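Local coordinates for protein D-hydantoinase (Ralstonia pickettii, PDB 1NFG) that probably catalyses the stereospecific hydrolysis of the cyclic amide bond of D-hydantoin derivatives, using two zinc ions per subunit, at residues 212-223 and 237-247; 264-273 and 285-295. All coordinates share one frame; numbering follows the deposited sequence.

Contact 1 of 2, residues 212-223 and 237-247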
loop_
_atom_site.group_PDB
_atom_site.type_symbol
_atom_site.label_atom_id
_atom_site.label_comp_id
_atom_site.label_asym_id
_atom_site.label_seq_id
_atom_site.Cartn_x
_atom_site.Cartn_y
_atom_site.Cartn_z
ATOM N N PRO A 212 14.736 5.850 -9.818
ATOM C CA PRO A 212 14.186 5.376 -8.546
ATOM C C PRO A 212 13.948 3.874 -8.432
ATOM O O PRO A 212 14.202 3.284 -7.382
ATOM C CB PRO A 212 12.898 6.173 -8.421
ATOM C CG PRO A 212 13.292 7.493 -9.006
ATOM C CD PRO A 212 14.059 7.088 -10.249
ATOM N N ARG A 213 13.466 3.248 -9.500
ATOM C CA ARG A 213 13.190 1.817 -9.445
ATOM C C ARG A 213 14.444 1.018 -9.113
ATOM O O ARG A 213 14.382 0.033 -8.377
ATOM C CB ARG A 213 12.627 1.326 -10.770
ATOM C CG ARG A 213 11.882 0.014 -10.647
ATOM C CD ARG A 213 10.495 0.294 -10.124
ATOM N NE ARG A 213 10.302 -0.075 -8.728
ATOM C CZ ARG A 213 9.438 0.538 -7.926
ATOM N NH1 ARG A 213 8.712 1.550 -8.386
ATOM N NH2 ARG A 213 9.278 0.124 -6.678
ATOM N N VAL A 214 15.575 1.444 -9.674
ATOM C CA VAL A 214 16.855 0.785 -9.439
ATOM C C VAL A 214 17.156 0.775 -7.941
ATOM O O VAL A 214 17.596 -0.240 -7.386
ATOM C CB VAL A 214 17.993 1.513 -10.182
ATOM C CG1 VAL A 214 19.338 0.901 -9.816
ATOM C CG2 VAL A 214 17.767 1.429 -11.678
ATOM N N GLU A 215 16.910 1.909 -7.290
ATOM C CA GLU A 215 17.139 2.028 -5.855
ATOM C C GLU A 215 16.086 1.237 -5.078
ATOM O O GLU A 215 16.416 0.432 -4.202
ATOM C CB GLU A 215 17.089 3.506 -5.429
ATOM C CG GLU A 215 17.506 3.756 -3.980
ATOM C CD GLU A 215 17.481 5.233 -3.593
ATOM O OE1 GLU A 215 17.677 6.089 -4.486
ATOM O OE2 GLU A 215 17.280 5.538 -2.391
ATOM N N ALA A 216 14.818 1.469 -5.407
ATOM C CA ALA A 216 13.703 0.813 -4.726
ATOM C C ALA A 216 13.845 -0.703 -4.652
ATOM O O ALA A 216 13.778 -1.288 -3.572
ATOM C CB ALA A 216 12.390 1.187 -5.410
ATOM N N GLU A 217 14.044 -1.333 -5.806
ATOM C CA GLU A 217 14.185 -2.785 -5.876
ATOM C C GLU A 217 15.263 -3.283 -4.913
ATOM O O GLU A 217 14.994 -4.112 -4.040
ATOM C CB GLU A 217 14.516 -3.204 -7.317
ATOM C CG GLU A 217 14.508 -4.714 -7.583
ATOM C CD GLU A 217 15.645 -5.439 -6.892
ATOM O OE1 GLU A 217 16.819 -5.109 -7.180
ATOM O OE2 GLU A 217 15.365 -6.334 -6.059
ATOM N N ALA A 218 16.480 -2.766 -5.068
ATOM C CA ALA A 218 17.599 -3.169 -4.219
ATOM C C ALA A 218 17.253 -2.984 -2.749
ATOM O O ALA A 218 17.507 -3.863 -1.914
ATOM C CB ALA A 218 18.832 -2.364 -4.575
ATOM N N THR A 219 16.665 -1.836 -2.432
ATOM C CA THR A 219 16.274 -1.566 -1.059
ATOM C C THR A 219 15.367 -2.691 -0.557
ATOM O O THR A 219 15.625 -3.311 0.483
ATOM C CB THR A 219 15.539 -0.225 -0.967
ATOM O OG1 THR A 219 16.426 0.830 -1.377
ATOM C CG2 THR A 219 15.064 0.027 0.455
ATOM N N ALA A 220 14.318 -2.981 -1.317
ATOM C CA ALA A 220 13.387 -4.023 -0.921
ATOM C C ALA A 220 14.076 -5.368 -0.729
ATOM O O ALA A 220 13.827 -6.067 0.260
ATOM C CB ALA A 220 12.277 -4.138 -1.943
ATOM N N ARG A 221 14.947 -5.727 -1.670
ATOM C CA ARG A 221 15.670 -6.997 -1.606
ATOM C C ARG A 221 16.516 -7.092 -0.332
ATOM O O ARG A 221 16.454 -8.088 0.405
ATOM C CB ARG A 221 16.554 -7.139 -2.854
ATOM C CG ARG A 221 17.373 -8.423 -2.949
ATOM C CD ARG A 221 17.483 -8.857 -4.408
ATOM N NE ARG A 221 17.857 -7.759 -5.299
ATOM C CZ ARG A 221 19.111 -7.396 -5.555
ATOM N NH1 ARG A 221 20.126 -8.052 -4.990
ATOM N NH2 ARG A 221 19.354 -6.368 -6.366
ATOM N N ALA A 222 17.299 -6.051 -0.068
ATOM C CA ALA A 222 18.133 -6.039 1.121
ATOM C C ALA A 222 17.252 -6.252 2.356
ATOM O O ALA A 222 17.524 -7.120 3.190
ATOM C CB ALA A 222 18.885 -4.716 1.216
ATOM N N LEU A 223 16.180 -5.473 2.461
ATOM C CA LEU A 223 15.282 -5.591 3.604
ATOM C C LEU A 223 14.671 -6.987 3.701
ATOM O O LEU A 223 14.487 -7.517 4.802
ATOM C CB LEU A 223 14.191 -4.517 3.519
ATOM C CG LEU A 223 14.738 -3.086 3.615
ATOM C CD1 LEU A 223 13.690 -2.073 3.194
ATOM C CD2 LEU A 223 15.200 -2.829 5.026
ATOM N N HIS A 237 21.724 6.379 2.631
ATOM C CA HIS A 237 21.154 7.301 1.661
ATOM C C HIS A 237 19.854 6.911 0.945
ATOM O O HIS A 237 19.863 6.584 -0.240
ATOM C CB HIS A 237 22.209 7.704 0.617
ATOM C CG HIS A 237 22.911 6.549 -0.034
ATOM N ND1 HIS A 237 22.250 5.422 -0.474
ATOM C CD2 HIS A 237 24.216 6.367 -0.352
ATOM C CE1 HIS A 237 23.117 4.596 -1.033
ATOM N NE2 HIS A 237 24.315 5.146 -0.971
ATOM N N VAL A 238 18.738 6.932 1.675
ATOM C CA VAL A 238 17.431 6.674 1.074
ATOM C C VAL A 238 17.183 8.021 0.412
ATOM O O VAL A 238 17.191 9.051 1.085
ATOM C CB VAL A 238 16.346 6.432 2.124
ATOM C CG1 VAL A 238 14.982 6.437 1.455
ATOM C CG2 VAL A 238 16.590 5.097 2.823
ATOM N N THR A 239 16.949 8.020 -0.892
ATOM C CA THR A 239 16.811 9.273 -1.619
ATOM C C THR A 239 15.484 9.645 -2.280
ATOM O O THR A 239 15.330 10.772 -2.749
ATOM C CB THR A 239 17.870 9.315 -2.716
ATOM O OG1 THR A 239 17.461 8.460 -3.795
ATOM C CG2 THR A 239 19.199 8.799 -2.176
ATOM N N CYS A 240 14.528 8.727 -2.335
ATOM C CA CYS A 240 13.281 9.049 -3.012
ATOM C C CYS A 240 12.070 8.368 -2.412
ATOM O O CYS A 240 12.190 7.467 -1.577
ATOM C CB CYS A 240 13.393 8.663 -4.486
ATOM S SG CYS A 240 13.729 6.894 -4.723
ATOM N N GLU A 241 10.901 8.794 -2.870
ATOM C CA GLU A 241 9.637 8.259 -2.391
ATOM C C GLU A 241 9.498 6.743 -2.543
ATOM O O GLU A 241 9.062 6.058 -1.610
ATOM C CB GLU A 241 8.485 8.976 -3.101
ATOM C CG GLU A 241 7.115 8.378 -2.866
ATOM C CD GLU A 241 6.002 9.264 -3.401
ATOM O OE1 GLU A 241 6.225 9.965 -4.416
ATOM O OE2 GLU A 241 4.900 9.248 -2.809
ATOM N N GLU A 242 9.879 6.212 -3.702
ATOM C CA GLU A 242 9.746 4.776 -3.923
ATOM C C GLU A 242 10.621 3.902 -3.034
ATOM O O GLU A 242 10.151 2.887 -2.524
ATOM C CB GLU A 242 9.963 4.423 -5.405
ATOM C CG GLU A 242 10.771 5.426 -6.182
ATOM C CD GLU A 242 9.954 6.599 -6.682
ATOM O OE1 GLU A 242 9.040 6.373 -7.501
ATOM O OE2 GLU A 242 10.235 7.748 -6.265
ATOM N N SER A 243 11.880 4.273 -2.828
ATOM C CA SER A 243 12.727 3.451 -1.965
ATOM C C SER A 243 12.306 3.620 -0.508
ATOM O O SER A 243 12.325 2.659 0.265
ATOM C CB SER A 243 14.215 3.805 -2.130
ATOM O OG SER A 243 14.502 5.119 -1.688
ATOM N N LEU A 244 11.916 4.834 -0.128
ATOM C CA LEU A 244 11.488 5.071 1.245
ATOM C C LEU A 244 10.289 4.181 1.537
ATOM O O LEU A 244 10.176 3.598 2.623
ATOM C CB LEU A 244 11.108 6.539 1.454
ATOM C CG LEU A 244 10.472 6.890 2.811
ATOM C CD1 LEU A 244 11.323 6.367 3.961
ATOM C CD2 LEU A 244 10.306 8.396 2.913
ATOM N N GLU A 245 9.406 4.062 0.553
ATOM C CA GLU A 245 8.219 3.243 0.710
ATOM C C GLU A 245 8.558 1.799 1.081
ATOM O O GLU A 245 7.874 1.185 1.910
ATOM C CB GLU A 245 7.392 3.263 -0.569
ATOM C CG GLU A 245 6.016 2.664 -0.385
ATOM C CD GLU A 245 5.179 2.732 -1.644
ATOM O OE1 GLU A 245 5.247 3.764 -2.359
ATOM O OE2 GLU A 245 4.439 1.756 -1.908
ATOM N N GLU A 246 9.607 1.255 0.470
ATOM C CA GLU A 246 10.009 -0.116 0.764
ATOM C C GLU A 246 10.501 -0.218 2.205
ATOM O O GLU A 246 10.234 -1.205 2.897
ATOM C CB GLU A 246 11.109 -0.567 -0.197
ATOM C CG GLU A 246 10.693 -0.625 -1.667
ATOM C CD GLU A 246 9.605 -1.651 -1.945
ATOM O OE1 GLU A 246 9.344 -2.509 -1.075
ATOM O OE2 GLU A 246 9.017 -1.603 -3.045
ATOM N N VAL A 247 11.230 0.801 2.656
ATOM C CA VAL A 247 11.738 0.813 4.026
ATOM C C VAL A 247 10.532 0.767 4.946
ATOM O O VAL A 247 10.462 -0.022 5.897
ATOM C CB VAL A 247 12.542 2.103 4.310
ATOM C CG1 VAL A 247 12.832 2.231 5.798
ATOM C CG2 VAL A 247 13.840 2.083 3.509
#

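Contact 2 of 2, residues 264-273 and 285-295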
loop_
_atom_site.group_PDB
_atom_site.type_symbol
_atom_site.label_atom_id
_atom_site.label_comp_id
_atom_site.label_asym_id
_atom_site.label_seq_id
_atom_site.Cartn_x
_atom_site.Cartn_y
_atom_site.Cartn_z
ATOM N N HIS A 264 22.253 16.595 0.645
ATOM C CA HIS A 264 21.949 16.915 -0.753
ATOM C C HIS A 264 20.647 16.337 -1.307
ATOM O O HIS A 264 20.111 16.845 -2.292
ATOM C CB HIS A 264 23.134 16.548 -1.666
ATOM C CG HIS A 264 23.676 15.171 -1.442
ATOM N ND1 HIS A 264 24.252 14.783 -0.252
ATOM C CD2 HIS A 264 23.717 14.087 -2.252
ATOM C CE1 HIS A 264 24.622 13.517 -0.338
ATOM N NE2 HIS A 264 24.308 13.071 -1.541
ATOM N N TYR A 265 20.132 15.289 -0.679
ATOM C CA TYR A 265 18.883 14.699 -1.136
ATOM C C TYR A 265 17.678 15.502 -0.650
ATOM O O TYR A 265 16.533 15.160 -0.945
ATOM C CB TYR A 265 18.791 13.247 -0.676
ATOM C CG TYR A 265 19.833 12.383 -1.342
ATOM C CD1 TYR A 265 19.871 12.253 -2.732
ATOM C CD2 TYR A 265 20.805 11.722 -0.591
ATOM C CE1 TYR A 265 20.849 11.489 -3.356
ATOM C CE2 TYR A 265 21.789 10.952 -1.206
ATOM C CZ TYR A 265 21.805 10.840 -2.589
ATOM O OH TYR A 265 22.775 10.074 -3.200
ATOM N N LEU A 266 17.946 16.575 0.089
ATOM C CA LEU A 266 16.894 17.449 0.596
ATOM C C LEU A 266 16.972 18.789 -0.130
ATOM O O LEU A 266 16.156 19.680 0.107
ATOM C CB LEU A 266 17.079 17.706 2.093
ATOM C CG LEU A 266 17.103 16.537 3.073
ATOM C CD1 LEU A 266 17.466 17.061 4.447
ATOM C CD2 LEU A 266 15.748 15.843 3.105
ATOM N N TYR A 267 17.942 18.927 -1.027
ATOM C CA TYR A 267 18.137 20.190 -1.714
ATOM C C TYR A 267 18.414 20.137 -3.203
ATOM O O TYR A 267 18.068 21.068 -3.927
ATOM C CB TYR A 267 19.285 20.949 -1.039
ATOM C CG TYR A 267 18.955 21.459 0.344
ATOM C CD1 TYR A 267 18.228 22.633 0.513
ATOM C CD2 TYR A 267 19.356 20.762 1.484
ATOM C CE1 TYR A 267 17.906 23.106 1.772
ATOM C CE2 TYR A 267 19.037 21.226 2.755
ATOM C CZ TYR A 267 18.310 22.403 2.890
ATOM O OH TYR A 267 17.977 22.883 4.139
ATOM N N LEU A 268 19.048 19.070 -3.670
ATOM C CA LEU A 268 19.388 18.984 -5.083
ATOM C C LEU A 268 18.440 18.113 -5.892
ATOM O O LEU A 268 17.771 17.233 -5.353
ATOM C CB LEU A 268 20.830 18.488 -5.224
ATOM C CG LEU A 268 21.831 19.251 -4.341
ATOM C CD1 LEU A 268 23.232 18.746 -4.608
ATOM C CD2 LEU A 268 21.754 20.744 -4.620
ATOM N N THR A 269 18.380 18.368 -7.193
ATOM C CA THR A 269 17.503 17.602 -8.078
ATOM C C THR A 269 18.261 17.205 -9.331
ATOM O O THR A 269 19.262 17.830 -9.677
ATOM C CB THR A 269 16.295 18.423 -8.518
ATOM O OG1 THR A 269 16.742 19.493 -9.361
ATOM C CG2 THR A 269 15.574 18.992 -7.308
ATOM N N LYS A 270 17.766 16.184 -10.024
ATOM C CA LYS A 270 18.425 15.716 -11.230
ATOM C C LYS A 270 18.604 16.837 -12.243
ATOM O O LYS A 270 19.493 16.771 -13.084
ATOM C CB LYS A 270 17.656 14.550 -11.855
ATOM C CG LYS A 270 16.341 14.921 -12.478
ATOM C CD LYS A 270 15.742 13.736 -13.212
ATOM C CE LYS A 270 14.481 14.136 -13.956
ATOM N NZ LYS A 270 13.904 12.974 -14.686
ATOM N N GLU A 271 17.779 17.875 -12.159
ATOM C CA GLU A 271 17.912 18.986 -13.091
ATOM C C GLU A 271 19.251 19.689 -12.890
ATOM O O GLU A 271 19.752 20.358 -13.792
ATOM C CB GLU A 271 16.769 19.988 -12.919
ATOM C CG GLU A 271 15.446 19.557 -13.545
ATOM C CD GLU A 271 14.894 18.272 -12.948
ATOM O OE1 GLU A 271 14.792 18.191 -11.702
ATOM O OE2 GLU A 271 14.556 17.347 -13.724
ATOM N N ASP A 272 19.832 19.531 -11.705
ATOM C CA ASP A 272 21.126 20.140 -11.415
ATOM C C ASP A 272 22.222 19.537 -12.305
ATOM O O ASP A 272 23.232 20.187 -12.585
ATOM C CB ASP A 272 21.498 19.947 -9.938
ATOM C CG ASP A 272 20.715 20.859 -9.010
ATOM O OD1 ASP A 272 20.720 22.087 -9.247
ATOM O OD2 ASP A 272 20.104 20.351 -8.040
ATOM N N LEU A 273 22.024 18.295 -12.742
ATOM C CA LEU A 273 22.996 17.634 -13.605
ATOM C C LEU A 273 22.919 18.195 -15.018
ATOM O O LEU A 273 23.686 17.805 -15.897
ATOM C CB LEU A 273 22.755 16.124 -13.644
ATOM C CG LEU A 273 23.195 15.326 -12.419
ATOM C CD1 LEU A 273 22.312 15.669 -11.244
ATOM C CD2 LEU A 273 23.095 13.851 -12.710
ATOM N N PHE A 285 26.491 12.234 -8.088
ATOM C CA PHE A 285 26.673 11.413 -6.899
ATOM C C PHE A 285 25.641 10.301 -6.977
ATOM O O PHE A 285 24.711 10.369 -7.784
ATOM C CB PHE A 285 26.519 12.236 -5.616
ATOM C CG PHE A 285 25.370 13.192 -5.636
ATOM C CD1 PHE A 285 24.064 12.737 -5.523
ATOM C CD2 PHE A 285 25.599 14.559 -5.760
ATOM C CE1 PHE A 285 23.005 13.630 -5.532
ATOM C CE2 PHE A 285 24.549 15.458 -5.768
ATOM C CZ PHE A 285 23.248 14.996 -5.655
ATOM N N THR A 286 25.808 9.279 -6.146
ATOM C CA THR A 286 24.920 8.133 -6.174
ATOM C C THR A 286 24.332 7.758 -4.817
ATOM O O THR A 286 25.036 7.767 -3.810
ATOM C CB THR A 286 25.680 6.918 -6.746
ATOM O OG1 THR A 286 26.092 7.210 -8.087
ATOM C CG2 THR A 286 24.813 5.668 -6.731
ATOM N N PRO A 287 23.027 7.422 -4.776
ATOM C CA PRO A 287 22.125 7.397 -5.931
ATOM C C PRO A 287 21.972 8.790 -6.527
ATOM O O PRO A 287 22.372 9.782 -5.915
ATOM C CB PRO A 287 20.834 6.852 -5.341
ATOM C CG PRO A 287 21.338 5.872 -4.335
ATOM C CD PRO A 287 22.435 6.669 -3.653
ATOM N N PRO A 288 21.384 8.889 -7.728
ATOM C CA PRO A 288 21.200 10.182 -8.395
ATOM C C PRO A 288 20.280 11.151 -7.667
ATOM O O PRO A 288 19.399 10.741 -6.911
ATOM C CB PRO A 288 20.614 9.796 -9.758
ATOM C CG PRO A 288 20.971 8.363 -9.923
ATOM C CD PRO A 288 20.811 7.806 -8.542
ATOM N N ALA A 289 20.488 12.441 -7.916
ATOM C CA ALA A 289 19.647 13.476 -7.337
ATOM C C ALA A 289 18.244 13.210 -7.878
ATOM O O ALA A 289 18.078 12.898 -9.060
ATOM C CB ALA A 289 20.124 14.840 -7.781
ATOM N N ARG A 290 17.238 13.337 -7.023
ATOM C CA ARG A 290 15.865 13.083 -7.431
ATOM C C ARG A 290 15.076 14.332 -7.830
ATOM O O ARG A 290 15.564 15.162 -8.595
ATOM C CB ARG A 290 15.150 12.336 -6.312
ATOM C CG ARG A 290 15.868 11.061 -5.890
ATOM C CD ARG A 290 16.194 10.192 -7.093
ATOM N NE ARG A 290 16.613 8.850 -6.700
ATOM C CZ ARG A 290 17.052 7.926 -7.550
ATOM N NH1 ARG A 290 17.135 8.196 -8.848
ATOM N NH2 ARG A 290 17.407 6.730 -7.099
ATOM N N ALA A 291 13.852 14.459 -7.323
ATOM C CA ALA A 291 13.015 15.613 -7.643
ATOM C C ALA A 291 12.545 16.321 -6.379
ATOM O O ALA A 291 12.665 15.777 -5.276
ATOM C CB ALA A 291 11.820 15.170 -8.459
ATOM N N LYS A 292 12.002 17.527 -6.538
ATOM C CA LYS A 292 11.514 18.294 -5.398
ATOM C C LYS A 292 10.455 17.559 -4.586
ATOM O O LYS A 292 10.405 17.694 -3.362
ATOM C CB LYS A 292 10.949 19.637 -5.857
ATOM C CG LYS A 292 12.004 20.578 -6.415
ATOM C CD LYS A 292 11.436 21.955 -6.721
ATOM C CE LYS A 292 12.524 22.909 -7.214
ATOM N NZ LYS A 292 11.988 24.276 -7.504
ATOM N N LYS A 293 9.606 16.782 -5.252
ATOM C CA LYS A 293 8.572 16.065 -4.524
ATOM C C LYS A 293 9.229 15.077 -3.572
ATOM O O LYS A 293 8.668 14.727 -2.529
ATOM C CB LYS A 293 7.613 15.354 -5.492
ATOM C CG LYS A 293 8.236 14.290 -6.384
ATOM C CD LYS A 293 8.045 12.891 -5.820
ATOM C CE LYS A 293 8.539 11.839 -6.807
ATOM N NZ LYS A 293 8.426 10.446 -6.277
ATOM N N ASP A 294 10.431 14.635 -3.916
ATOM C CA ASP A 294 11.135 13.705 -3.048
ATOM C C ASP A 294 11.665 14.481 -1.837
ATOM O O ASP A 294 11.778 13.933 -0.740
ATOM C CB ASP A 294 12.266 13.016 -3.817
ATOM C CG ASP A 294 11.749 12.150 -4.966
ATOM O OD1 ASP A 294 11.196 11.058 -4.698
ATOM O OD2 ASP A 294 11.886 12.570 -6.139
ATOM N N HIS A 295 11.971 15.762 -2.035
ATOM C CA HIS A 295 12.445 16.596 -0.932
ATOM C C HIS A 295 11.342 16.673 0.126
ATOM O O HIS A 295 11.602 16.536 1.323
ATOM C CB HIS A 295 12.751 18.021 -1.398
ATOM C CG HIS A 295 13.902 18.126 -2.346
ATOM N ND1 HIS A 295 14.194 19.289 -3.025
ATOM C CD2 HIS A 295 14.833 17.222 -2.732
ATOM C CE1 HIS A 295 15.251 19.096 -3.793
ATOM N NE2 HIS A 295 15.658 17.850 -3.634
HETATM O O HOH W 1 17.610 14.598 -4.610
#

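Contact 1 of 2, residues 212-223 and 237-247
The carboxylate of E215 reaches across to accept three hydrogen bonds, two from T239 in the turn 237-240 and one from S243 in the first turn of the helix that follows. T239 N gives a fairly straight bond to E215 OE2 (2.9 Å, 163° at the hydrogen), on the syn lone pair. S243 OG meets that same E215 OE2 at 2.9 Å from above the carboxylate plane, so one oxygen is gripped from two directions. T239 OG1 donates to E215 OE1, though the modelled length of that bond is doubtful. The E215 chain gets there fully extended, its CG anti to the backbone N (chi1 -172°). R290 adds a salt bridge to E215 OE1.

Helices 212-223 and 241-247 run almost parallel, 11° between their directions and 7.9 Å between axes, as neighbouring outer helices of the TIM barrel. H237, a zinc ligand, starts the turn that E215 secures. Small residues let the backbones close up: A216 CA and S243 CA are 3.9 Å apart.

Farther along, the bent chain of E246 folds over A220, with E246 OE1 3.5 Å from A220 CB. R213 NH2 is 4.0 Å from E246 OE2, too far for a salt bridge, and E246 OE2 is salt-bridged to R249 of the second subunit. T219 CG2 rests against V247 CG2 at 3.9 Å, and L223 CD1 lies against V247 CA.

Contact 2 of 2, residues 264-273 and 285-295
The ring of F285 takes the edge of H264 over one face: H264 CD2 points at the ring centre, with CD2 to F285 CE1 at 3.4 Å and the planes 75° apart, a T-shaped pair. Y265 joins them in an aromatic cluster, and L268 CD1 fills in at the edge of F285, 3.7 Å from its CE2. This cluster lies in loops of the TIM-barrel amidohydrolase fold, between strand 257-262 and helix 292-303. Next to F285 is T286, which by similarity binds substrate and is hydrogen-bonded to N335; P287 follows, its side chain about 5 Å from a bound zinc ion.

Beyond the rings, the methyl of A289 sits against the backbone of T269 and K270, its CB 3.4 Å from T269 C. With CG anti to its own carbonyl carbon (chi1 -66°), H295 sends its ring against the main chain of 265-268: L266 C lies over the centre of one face, and A291 O and K292 CA cover the opposite one. T269 CG2 touches H295 CE1, the two side chains crossing at about a right angle.

Polar links join the two segments farther out. Y265 OH donates to P287 O at 2.8 Å, just past the cis peptide bond that precedes P287. K270 N bonds R290 O in the carbonyl plane, with 160° at the hydrogen. L268 O has two donors: a water that also accepts from R290 N, and H295 NE2. H295 NE2 meets L268 O at 2.8 Å, with the oxygen in the histidine ring plane but the donor above the carbonyl plane.

From the N terminus, the chain first runs through helix 212-229, comes back along strand 233-235 and then follows helix 241-253 in the same direction as the first helix, so contact 1 closes a loop with 13 residues between its segments. Strand 257-262 follows, and contact 2 then closes a second loop, bringing 285-295 back onto 264-273 across 11 residues without helix or strand. The two loops follow in series, neither enclosing the other, yet they meet in space: K293 NZ of contact 2 pairs with E241 OE1 of contact 1, and T239 CG2 packs on Y265 CZ. Together they tie two outer helices to the start of helix 292-303 beside the zinc site.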